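Local coordinates for protein RNA-dependent RNA polymerase (Toscana virus, PDB 6QW0) that probably cleaves host mRNAs near their capped 5' ends through its manganese-dependent N-terminal endonuclease domain, supplying primers for viral transcription, at residues 24-28 with 186-191; 78-83 with 129-133. All coordinates share one frame; numbering follows the deposited sequence.

Contact 1. Residues 24-28 with 186-191. With SO4 (sulfate ion), chain E.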
# COMPACT_ATOMS: atom_id res chain seq x y z
N TYR A 24 8.91 11.74 -3.67
CA TYR A 24 9.20 12.13 -2.30
C TYR A 24 10.54 11.53 -1.91
O TYR A 24 10.82 10.38 -2.23
CB TYR A 24 8.16 11.60 -1.32
CG TYR A 24 6.75 12.12 -1.50
CD1 TYR A 24 6.34 13.26 -0.84
CD2 TYR A 24 5.83 11.43 -2.27
CE1 TYR A 24 5.05 13.72 -0.95
CE2 TYR A 24 4.53 11.90 -2.40
CZ TYR A 24 4.15 13.04 -1.73
OH TYR A 24 2.87 13.53 -1.81
N GLU A 25 11.37 12.32 -1.23
CA GLU A 25 12.64 11.81 -0.72
C GLU A 25 12.52 11.57 0.77
O GLU A 25 11.93 12.37 1.50
CB GLU A 25 13.78 12.78 -1.02
CG GLU A 25 14.18 12.84 -2.49
CD GLU A 25 13.19 13.60 -3.35
OE1 GLU A 25 12.83 13.10 -4.44
OE2 GLU A 25 12.76 14.70 -2.94
N SER A 26 13.11 10.46 1.24
CA SER A 26 13.15 10.22 2.68
C SER A 26 14.14 11.18 3.34
O SER A 26 15.02 11.77 2.70
CB SER A 26 13.53 8.77 2.99
OG SER A 26 14.70 8.37 2.31
N SER A 27 13.96 11.35 4.65
CA SER A 27 14.80 12.23 5.46
C SER A 27 15.01 11.56 6.81
O SER A 27 14.83 12.16 7.87
CB SER A 27 14.17 13.61 5.60
OG SER A 27 12.91 13.53 6.27
N ILE A 28 15.39 10.29 6.77
CA ILE A 28 15.53 9.51 7.99
C ILE A 28 16.83 9.88 8.69
O ILE A 28 16.88 9.98 9.93
CB ILE A 28 15.47 8.00 7.67
CG1 ILE A 28 14.07 7.62 7.18
CG2 ILE A 28 15.84 7.18 8.88
CD1 ILE A 28 14.04 6.24 6.50
N VAL A 186 6.23 9.60 4.63
CA VAL A 186 7.22 9.05 3.70
C VAL A 186 8.28 8.27 4.46
O VAL A 186 8.64 7.14 4.10
CB VAL A 186 7.85 10.18 2.87
CG1 VAL A 186 9.06 9.68 2.07
CG2 VAL A 186 6.81 10.83 1.96
N ASN A 187 8.80 8.88 5.53
CA ASN A 187 9.85 8.24 6.32
C ASN A 187 9.40 6.93 6.95
O ASN A 187 10.19 5.99 7.07
CB ASN A 187 10.33 9.21 7.41
CG ASN A 187 11.23 10.30 6.86
OD1 ASN A 187 11.66 10.25 5.71
ND2 ASN A 187 11.52 11.29 7.70
N GLU A 188 8.13 6.83 7.37
CA GLU A 188 7.68 5.58 7.98
C GLU A 188 7.65 4.45 6.96
O GLU A 188 8.10 3.33 7.24
CB GLU A 188 6.31 5.76 8.64
CG GLU A 188 5.92 4.62 9.59
CD GLU A 188 6.72 4.65 10.89
OE1 GLU A 188 7.41 5.65 11.16
OE2 GLU A 188 6.67 3.65 11.63
N ILE A 189 7.15 4.73 5.75
CA ILE A 189 7.16 3.73 4.69
C ILE A 189 8.59 3.31 4.36
O ILE A 189 8.90 2.11 4.29
CB ILE A 189 6.42 4.27 3.46
CG1 ILE A 189 4.92 4.41 3.78
CG2 ILE A 189 6.64 3.37 2.25
CD1 ILE A 189 4.20 5.48 2.95
N VAL A 190 9.47 4.28 4.12
CA VAL A 190 10.85 3.96 3.77
C VAL A 190 11.56 3.24 4.91
O VAL A 190 12.25 2.24 4.69
CB VAL A 190 11.60 5.24 3.34
CG1 VAL A 190 13.08 4.92 3.08
CG2 VAL A 190 10.97 5.85 2.10
N PHE A 191 11.38 3.72 6.14
CA PHE A 191 12.00 3.06 7.29
C PHE A 191 11.59 1.59 7.40
O PHE A 191 12.42 0.71 7.62
CB PHE A 191 11.65 3.83 8.56
CG PHE A 191 12.40 3.38 9.78
CD1 PHE A 191 11.91 2.35 10.57
CD2 PHE A 191 13.59 3.98 10.15
CE1 PHE A 191 12.58 1.92 11.70
CE2 PHE A 191 14.28 3.57 11.29
CZ PHE A 191 13.78 2.54 12.06
S SO4 E . 17.76 9.46 4.11
O1 SO4 E . 18.14 10.31 5.24
O2 SO4 E . 18.59 8.26 4.10
O3 SO4 E . 17.95 10.21 2.87
O4 SO4 E . 16.36 9.10 4.26
O HOH W 1 10.70 12.89 4.33

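Contact 2. Residues 78-83 with 129-133. With MN3 (manganese (III) ion), chain C; SO4 (sulfate ion), chain G.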
# COMPACT_ATOMS: atom_id res chain seq x y z
N LYS A 78 8.47 -8.60 2.21
CA LYS A 78 8.92 -7.22 2.11
C LYS A 78 7.75 -6.28 1.84
O LYS A 78 7.62 -5.23 2.47
CB LYS A 78 9.98 -7.07 1.01
CG LYS A 78 11.38 -7.49 1.44
CD LYS A 78 12.41 -7.24 0.34
CE LYS A 78 12.14 -8.09 -0.89
NZ LYS A 78 13.14 -7.84 -1.96
N HIS A 79 6.86 -6.67 0.92
CA HIS A 79 5.72 -5.84 0.58
C HIS A 79 4.77 -5.69 1.76
O HIS A 79 4.39 -4.58 2.14
CB HIS A 79 5.02 -6.46 -0.64
CG HIS A 79 3.70 -5.85 -1.00
ND1 HIS A 79 2.53 -6.14 -0.32
CD2 HIS A 79 3.35 -5.04 -2.02
CE1 HIS A 79 1.52 -5.50 -0.89
NE2 HIS A 79 1.99 -4.83 -1.93
N ASP A 80 4.40 -6.82 2.38
CA ASP A 80 3.40 -6.80 3.43
C ASP A 80 3.91 -6.09 4.68
O ASP A 80 3.17 -5.33 5.31
CB ASP A 80 2.95 -8.22 3.75
CG ASP A 80 2.09 -8.81 2.64
OD1 ASP A 80 1.74 -8.06 1.70
OD2 ASP A 80 1.76 -10.01 2.71
N PHE A 81 5.18 -6.30 5.04
CA PHE A 81 5.71 -5.61 6.21
C PHE A 81 5.82 -4.11 5.97
O PHE A 81 5.49 -3.31 6.85
CB PHE A 81 7.07 -6.19 6.61
CG PHE A 81 7.64 -5.62 7.88
CD1 PHE A 81 8.46 -4.50 7.85
CD2 PHE A 81 7.37 -6.21 9.11
CE1 PHE A 81 8.99 -3.97 9.02
CE2 PHE A 81 7.89 -5.67 10.29
CZ PHE A 81 8.70 -4.55 10.23
N THR A 82 6.30 -3.71 4.79
CA THR A 82 6.50 -2.29 4.53
C THR A 82 5.22 -1.49 4.77
O THR A 82 5.25 -0.43 5.40
CB THR A 82 6.97 -2.09 3.09
OG1 THR A 82 8.28 -2.66 2.94
CG2 THR A 82 7.01 -0.61 2.74
N PHE A 83 4.09 -2.01 4.29
CA PHE A 83 2.85 -1.25 4.29
C PHE A 83 1.90 -1.70 5.39
O PHE A 83 0.74 -1.27 5.41
CB PHE A 83 2.20 -1.35 2.90
CG PHE A 83 3.05 -0.77 1.81
CD1 PHE A 83 3.08 0.60 1.61
CD2 PHE A 83 3.83 -1.58 1.00
CE1 PHE A 83 3.89 1.16 0.61
CE2 PHE A 83 4.64 -1.03 -0.00
CZ PHE A 83 4.65 0.34 -0.20
N PHE A 129 -0.08 -0.84 -3.35
CA PHE A 129 1.27 -0.70 -2.82
C PHE A 129 2.25 -1.49 -3.68
O PHE A 129 1.92 -2.56 -4.20
CB PHE A 129 1.39 -1.23 -1.38
CG PHE A 129 0.32 -0.77 -0.43
CD1 PHE A 129 -0.06 0.56 -0.33
CD2 PHE A 129 -0.26 -1.69 0.44
CE1 PHE A 129 -1.04 0.95 0.59
CE2 PHE A 129 -1.24 -1.30 1.35
CZ PHE A 129 -1.62 0.01 1.43
N THR A 130 3.48 -0.99 -3.80
CA THR A 130 4.49 -1.76 -4.51
C THR A 130 5.86 -1.32 -4.02
O THR A 130 5.99 -0.30 -3.34
CB THR A 130 4.32 -1.62 -6.04
OG1 THR A 130 5.14 -2.57 -6.73
CG2 THR A 130 4.66 -0.22 -6.50
N THR A 131 6.86 -2.15 -4.30
CA THR A 131 8.24 -1.90 -3.87
C THR A 131 9.16 -2.02 -5.07
O THR A 131 8.79 -2.56 -6.12
CB THR A 131 8.69 -2.89 -2.79
OG1 THR A 131 8.81 -4.20 -3.38
CG2 THR A 131 7.69 -2.96 -1.64
N THR A 132 10.39 -1.54 -4.90
CA THR A 132 11.44 -1.78 -5.89
C THR A 132 12.77 -1.84 -5.16
O THR A 132 12.98 -1.13 -4.18
CB THR A 132 11.49 -0.70 -6.97
OG1 THR A 132 12.53 -1.02 -7.90
CG2 THR A 132 11.76 0.68 -6.38
N MSE A 133 13.67 -2.69 -5.65
CA MSE A 133 15.03 -2.74 -5.13
C MSE A 133 15.94 -1.76 -5.88
O MSE A 133 17.14 -1.68 -5.59
CB MSE A 133 15.58 -4.16 -5.24
CG MSE A 133 14.79 -5.19 -4.44
SE MSE A 133 14.95 -4.88 -2.53
CE MSE A 133 16.87 -5.22 -2.34
MN MN3 C . 0.71 -4.43 -3.81
S SO4 G . 5.84 -5.80 -5.10
O1 SO4 G . 6.30 -5.33 -3.80
O2 SO4 G . 5.36 -7.17 -4.96
O3 SO4 G . 4.75 -4.96 -5.61
O4 SO4 G . 6.96 -5.76 -6.03
O HOH W 2 11.45 -5.31 -3.16
O HOH W 3 0.12 -6.72 -3.97
O HOH W 4 2.15 -5.57 -5.29

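Contact 1. Residues 24-28 with 186-191
N187 reaches out from helix 183-203 and grips the backbone and side chain of S27, just past the end of strand 22-25. The contact lays this helix against an outer strand of the mixed sheet in the PD-(D/E)XK nuclease-like domain and the loop that follows it. The carboxamide of N187 works as a two-pronged clamp. Its OD1 accepts the backbone N-H of S27, from N to OD1 2.8 Å and nearly straight at 167°, with the donor tilted 20° from the carbonyl plane. Its ND2 donates to S27 OG at 3.0 Å, and that oxygen lies close to the amide plane, so the two bonds together fix the rotation of the carboxamide. S27 OG can meet ND2 because it sits between its own backbone N and carbonyl carbon (chi1 63°). A water lies beside the clamp, within hydrogen-bonding distance of E25 O, S27 OG and N187 OD1.

Apolar side chains close in around this polar centre. On the strand side, V186 CG2 packs against Y24 CB at 3.6 Å and leans obliquely on the ring, whose hydroxyl is tied to L179 and L181. On the loop side, I28 slides past N187 in the opposite direction, and its CD1 lies 3.8 Å from V190 CG1 and near F191 CB. I28 CG2 comes up to the edge of the F191 ring. V190 also touches V170 and V175 of the sheet, which places the helix over the strands.

Outside this layer a sulfate, probably from the crystallisation liquor, is bound at the turn, with Y29 N and R194 completing its site. Its O4 takes S26 OG at 2.7 Å and the backbone N of I28 at 2.9 Å.

Contact 2. Residues 78-83 with 129-133
This is a metal-site contact: helix 77-82 and the end of strand 124-131 bring H79 NE2 and the carbonyl oxygen of F129 onto one manganese ion, beside an aromatic stack. NE2 and F129 O each lie 2.3 Å from the manganese, and D114, E128 and two waters complete its shell. The H79 ring stands with CG anti to the backbone N (chi1 171°), which carries NE2 across to the strand. At its other nitrogen, ND1 donates to D80 OD1 at 2.9 Å, close to the ring plane, and this holds the imidazole against rotation.

A helix histidine sharing a metal with a strand glutamate and with an aspartate just ahead of a strand is the arrangement of the His-containing cap-snatching endonucleases within the PD-(D/E)XK fold.

Behind the metal, the F83 and F129 rings form an offset stack, centroids 4.5 Å apart and planes only 6° from parallel. The shift puts each CB over the other ring; F129 CB lies 3.5 Å from the F83 centroid. T82 CG2 lies over the opposite face of F83, while T130 O and T131 CG2 meet its edge.

Further along the strand, the hydroxyls of T130 and T131 bind a sulfate, probably from the crystallisation liquor, which accepts a further bond from a manganese-bound water. Beyond it, at the more exposed end of the contact, K78 NZ approaches the selenium of M133, a selenomethionine, to 3.5 Å.

Contacts 1 and 2 reach the same mixed sheet, their centres about 13 Å apart, and meet where I189 packs against T82 and F83. Contact 1 is the more buried although it lies farther from the centre of the chain; contact 2 is central but only partly buried. Helix 183-203 serves both: residues 186-191 form contact 1, and farther along F193 touches T82 and T131. The chemistry follows the place. An asparagine amide bonded to a serine among apolar side chains joins helix to strand end and loop in contact 1, whereas metal ligands backed by stacked phenylalanines join helix to strand in contact 2. Each binds a sulfate, in contact 2 next to the metal.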